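Local coordinates for extracellular solute-binding protein family 1 (Kribbella flavida, PDB 5IXP), which probably captures a solute outside the cell, possibly a sugar, and delivers it to an ABC transporter for import, at residues A[5-10]-A[39-44]; A[125-130]-A[156-161]. All blocks are in the same frame, centred on the assembly; numbering follows the deposited sequence.

Contact 1 of 2, residues A[5-10]-A[39-44]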
# COMPACT_ATOMS: atom_id res chain seq x y z
N THR A 5 23.06 12.65 -5.25
CA THR A 5 22.08 12.14 -6.19
C THR A 5 20.96 11.48 -5.41
O THR A 5 21.20 10.86 -4.37
CB THR A 5 22.69 11.12 -7.16
OG1 THR A 5 23.51 10.20 -6.43
CG2 THR A 5 23.51 11.81 -8.23
N ILE A 6 19.73 11.64 -5.90
CA ILE A 6 18.58 10.95 -5.33
C ILE A 6 17.82 10.30 -6.47
O ILE A 6 17.52 10.96 -7.47
CB ILE A 6 17.68 11.91 -4.51
CG1 ILE A 6 16.41 11.19 -4.07
CG2 ILE A 6 17.35 13.21 -5.29
CD1 ILE A 6 15.61 11.96 -3.00
N ALA A 7 17.55 9.00 -6.33
CA ALA A 7 16.86 8.24 -7.37
C ALA A 7 15.42 8.01 -6.93
O ALA A 7 15.18 7.40 -5.88
CB ALA A 7 17.55 6.90 -7.62
N THR A 8 14.47 8.52 -7.71
CA THR A 8 13.05 8.36 -7.44
C THR A 8 12.39 7.71 -8.65
O THR A 8 12.98 7.56 -9.72
CB THR A 8 12.36 9.69 -7.10
OG1 THR A 8 12.38 10.57 -8.24
CG2 THR A 8 13.03 10.37 -5.92
N PHE A 9 11.13 7.33 -8.46
CA PHE A 9 10.34 6.68 -9.49
C PHE A 9 8.94 7.27 -9.41
O PHE A 9 8.54 7.80 -8.37
CB PHE A 9 10.31 5.15 -9.31
CG PHE A 9 9.87 4.72 -7.94
CD1 PHE A 9 8.51 4.56 -7.64
CD2 PHE A 9 10.80 4.51 -6.92
CE1 PHE A 9 8.10 4.19 -6.36
CE2 PHE A 9 10.40 4.14 -5.65
CZ PHE A 9 9.04 3.99 -5.36
N ASN A 10 8.20 7.17 -10.52
CA ASN A 10 6.90 7.84 -10.62
C ASN A 10 7.08 9.30 -10.22
O ASN A 10 8.07 9.91 -10.61
CB ASN A 10 5.85 7.12 -9.77
CG ASN A 10 5.55 5.71 -10.29
OD1 ASN A 10 5.64 5.44 -11.50
ND2 ASN A 10 5.19 4.80 -9.38
N ASP A 39 9.98 -0.85 -12.64
CA ASP A 39 10.74 -2.09 -12.74
C ASP A 39 12.22 -1.82 -13.00
O ASP A 39 13.09 -2.53 -12.49
CB ASP A 39 10.17 -3.00 -13.82
CG ASP A 39 8.82 -3.60 -13.44
OD1 ASP A 39 8.53 -3.74 -12.23
OD2 ASP A 39 8.06 -3.95 -14.37
N GLU A 40 12.53 -0.79 -13.80
CA GLU A 40 13.94 -0.54 -14.04
C GLU A 40 14.60 0.14 -12.86
O GLU A 40 15.80 -0.08 -12.62
CB GLU A 40 14.13 0.28 -15.30
CG GLU A 40 14.46 -0.67 -16.45
CD GLU A 40 14.05 -0.11 -17.74
OE1 GLU A 40 13.35 0.92 -17.71
OE2 GLU A 40 14.42 -0.70 -18.78
N HIS A 41 13.86 0.95 -12.10
CA HIS A 41 14.40 1.47 -10.85
C HIS A 41 14.81 0.33 -9.92
O HIS A 41 15.90 0.34 -9.35
CB HIS A 41 13.36 2.37 -10.19
CG HIS A 41 13.79 2.89 -8.85
ND1 HIS A 41 14.46 4.09 -8.70
CD2 HIS A 41 13.65 2.37 -7.61
CE1 HIS A 41 14.70 4.29 -7.41
NE2 HIS A 41 14.22 3.26 -6.73
N ILE A 42 13.93 -0.67 -9.78
CA ILE A 42 14.24 -1.85 -8.97
C ILE A 42 15.45 -2.59 -9.51
O ILE A 42 16.35 -2.98 -8.76
CB ILE A 42 13.02 -2.80 -8.93
CG1 ILE A 42 11.88 -2.20 -8.14
CG2 ILE A 42 13.43 -4.16 -8.38
CD1 ILE A 42 10.59 -2.89 -8.45
N LYS A 43 15.48 -2.83 -10.83
CA LYS A 43 16.60 -3.55 -11.42
C LYS A 43 17.91 -2.80 -11.22
O LYS A 43 18.95 -3.41 -10.94
CB LYS A 43 16.35 -3.78 -12.91
CG LYS A 43 15.38 -4.90 -13.21
CD LYS A 43 15.45 -5.27 -14.68
CE LYS A 43 14.10 -5.15 -15.34
NZ LYS A 43 13.11 -6.11 -14.76
N ASN A 44 17.89 -1.47 -11.36
CA ASN A 44 19.10 -0.69 -11.09
C ASN A 44 19.53 -0.88 -9.65
O ASN A 44 20.72 -1.06 -9.37
CB ASN A 44 18.84 0.80 -11.34
CG ASN A 44 18.59 1.12 -12.78
OD1 ASN A 44 18.96 0.35 -13.67
ND2 ASN A 44 17.99 2.28 -13.03
O HOH W 1 15.39 6.05 -10.59
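Phe9 and His41 meet as an edge-to-face aromatic pair, their ring centroids 5.0 Å apart and their planes inclined at 58°. The histidine shows how one side chain can tie a helix to a strand. From CB, its CG lies anti to the backbone N (chi1 176°), which carries the imidazole off helix 38-51 toward residues 7 to 9. CG and CD2 then lie under the phenyl edge: Phe9 CD2 sits over the centre of the imidazole face, 3.6 Å from His41 CD2. At the ring edge, ND1 is bridged to Thr8 O by a water in the imidazole plane, 2.9 Å from His41 ND1 and donating to Thr8 O at 3.0 Å. CE1 comes edge-on to the strand, with Ala7 O near the imidazole plane at 3.5 Å from His41 CE1 and Ala7 CB at 3.9 Å from the same carbon. At the tip, NE2 is hydrogen-bonded to Ala60 O on the neighbouring strand 58-62. Both ring nitrogens of this buried residue therefore have polar partners, and together they should fix the rotation of the imidazole. Phe9 also meets the rings of Phe12 and Trp65. Helix 38-51 thus packs against parallel strands 2-8 and 58-62, the alpha/beta arrangement characteristic of a periplasmic-binding-protein lobe.

Contact 2 of 2, residues A[125-130]-A[156-161]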
# COMPACT_ATOMS: atom_id res chain seq x y z
N PHE A 125 -25.85 0.45 -4.03
CA PHE A 125 -26.31 0.23 -2.66
C PHE A 125 -27.78 0.61 -2.52
O PHE A 125 -28.58 -0.14 -1.95
CB PHE A 125 -25.46 1.03 -1.66
CG PHE A 125 -24.21 0.32 -1.20
CD1 PHE A 125 -23.47 -0.47 -2.07
CD2 PHE A 125 -23.76 0.47 0.11
CE1 PHE A 125 -22.30 -1.11 -1.66
CE2 PHE A 125 -22.60 -0.16 0.55
CZ PHE A 125 -21.86 -0.96 -0.34
N ALA A 126 -28.15 1.79 -3.04
CA ALA A 126 -29.54 2.24 -2.92
C ALA A 126 -30.49 1.21 -3.52
O ALA A 126 -31.49 0.83 -2.90
CB ALA A 126 -29.70 3.59 -3.61
N ARG A 127 -30.18 0.74 -4.73
CA ARG A 127 -31.05 -0.19 -5.44
C ARG A 127 -31.11 -1.55 -4.74
O ARG A 127 -32.10 -2.28 -4.90
CB ARG A 127 -30.57 -0.34 -6.88
CG ARG A 127 -30.78 0.93 -7.71
CD ARG A 127 -29.99 0.95 -9.01
NE ARG A 127 -29.97 -0.36 -9.68
CZ ARG A 127 -29.14 -0.68 -10.67
NH1 ARG A 127 -28.26 0.22 -11.13
NH2 ARG A 127 -29.18 -1.89 -11.21
N ALA A 128 -30.08 -1.90 -3.99
CA ALA A 128 -30.04 -3.16 -3.28
C ALA A 128 -30.68 -3.08 -1.90
O ALA A 128 -30.72 -4.10 -1.20
CB ALA A 128 -28.59 -3.66 -3.15
N GLY A 129 -31.17 -1.91 -1.49
CA GLY A 129 -31.74 -1.77 -0.17
C GLY A 129 -30.74 -1.55 0.94
O GLY A 129 -31.13 -1.59 2.11
N LEU A 130 -29.47 -1.32 0.61
CA LEU A 130 -28.44 -1.02 1.59
C LEU A 130 -28.50 0.45 1.99
O LEU A 130 -29.08 1.27 1.27
CB LEU A 130 -27.06 -1.34 1.03
CG LEU A 130 -26.67 -2.82 0.99
CD1 LEU A 130 -25.37 -3.01 0.22
CD2 LEU A 130 -26.56 -3.35 2.41
N ALA A 156 -27.87 -11.11 -3.36
CA ALA A 156 -29.20 -11.70 -3.46
C ALA A 156 -30.17 -10.76 -4.16
O ALA A 156 -31.12 -11.22 -4.81
CB ALA A 156 -29.72 -12.07 -2.07
N LYS A 157 -29.94 -9.46 -4.06
CA LYS A 157 -30.78 -8.44 -4.68
C LYS A 157 -30.26 -7.98 -6.03
O LYS A 157 -31.00 -7.33 -6.77
CB LYS A 157 -30.88 -7.23 -3.75
CG LYS A 157 -31.32 -7.56 -2.34
CD LYS A 157 -32.83 -7.54 -2.24
CE LYS A 157 -33.34 -6.18 -2.65
NZ LYS A 157 -34.75 -6.23 -3.12
N MSE A 158 -29.01 -8.29 -6.37
CA MSE A 158 -28.37 -7.70 -7.54
C MSE A 158 -27.64 -8.76 -8.36
O MSE A 158 -26.41 -8.82 -8.34
CB MSE A 158 -27.39 -6.61 -7.10
CG MSE A 158 -28.00 -5.56 -6.18
SE MSE A 158 -29.17 -4.35 -7.17
CE MSE A 158 -27.81 -3.13 -7.86
N PRO A 159 -28.40 -9.57 -9.10
CA PRO A 159 -27.77 -10.70 -9.81
C PRO A 159 -26.74 -10.29 -10.84
O PRO A 159 -25.83 -11.08 -11.13
CB PRO A 159 -28.97 -11.41 -10.45
CG PRO A 159 -30.00 -10.34 -10.60
CD PRO A 159 -29.84 -9.49 -9.37
N ASN A 160 -26.84 -9.09 -11.41
CA ASN A 160 -25.92 -8.65 -12.45
C ASN A 160 -24.76 -7.82 -11.91
O ASN A 160 -24.02 -7.23 -12.71
CB ASN A 160 -26.66 -7.86 -13.51
CG ASN A 160 -27.59 -8.72 -14.32
OD1 ASN A 160 -27.39 -9.93 -14.43
ND2 ASN A 160 -28.62 -8.10 -14.88
N SER A 161 -24.57 -7.76 -10.60
CA SER A 161 -23.41 -7.06 -10.03
C SER A 161 -22.68 -7.98 -9.07
O SER A 161 -23.27 -8.89 -8.47
CB SER A 161 -23.82 -5.78 -9.29
OG SER A 161 -24.29 -4.80 -10.20
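With CG anti to the carbonyl carbon (chi1 -52°) and further bends at chi2 and chi3, selenomethionine Met158 curls over the C-terminal end of helix 122-127. That end is closed by a Schellman motif: Gly129 takes a positive phi of 82°, Gly129 N bonds to Ala126 O, and Leu130 N reaches back to Phe125 O. The contact thus joins two helix exits, since Met158 itself follows the end of helix 144-157 and opens a type I turn closed by Ser161 N to Met158 O. Its CG presses on the methyl of Ala128, 3.6 Å from Ala128 CB, while SE passes alongside at 4.1 Å from the same methyl. Lys157, bent at chi2 and chi3, curls its aliphatic chain round the carbonyl oxygen of Ala128, with Lys157 CE 3.6 Å from Ala128 O. Phe154 of helix 144-157 also packs on Ala128, and Leu124 touches Met158 from helix 122-127. Arg127 crosses the selenomethionine at about a right angle, and its NH1 makes a long, weak ion pair with Asp230. Met158 CE ends over one face of that guanidinium, displaced toward its rim and 3.8 Å from Arg127 NH2.

In the fold
Contacts 1 and 2 illustrate how a binding protein is built from separately packed regions: their centres are about 44 Å apart, on opposite sides of the chain's centre, and their nearest atoms about 29 Å. They follow one another in the sequence. The centre of contact 1 lies about 18 Å, and that of contact 2 about 29 Å, from the centre of the chain. Contact 1 is buried and sets a helix against parallel strands of the mixed sheet; contact 2 is partly buried and joins helix ends. Strand 108-121, which leads directly into helix 122-127 of contact 2, pairs with strand 269-276, which in turn pairs with strand 58-62, the neighbour of strand 2-8 in contact 1. The sheet therefore connects the two regions.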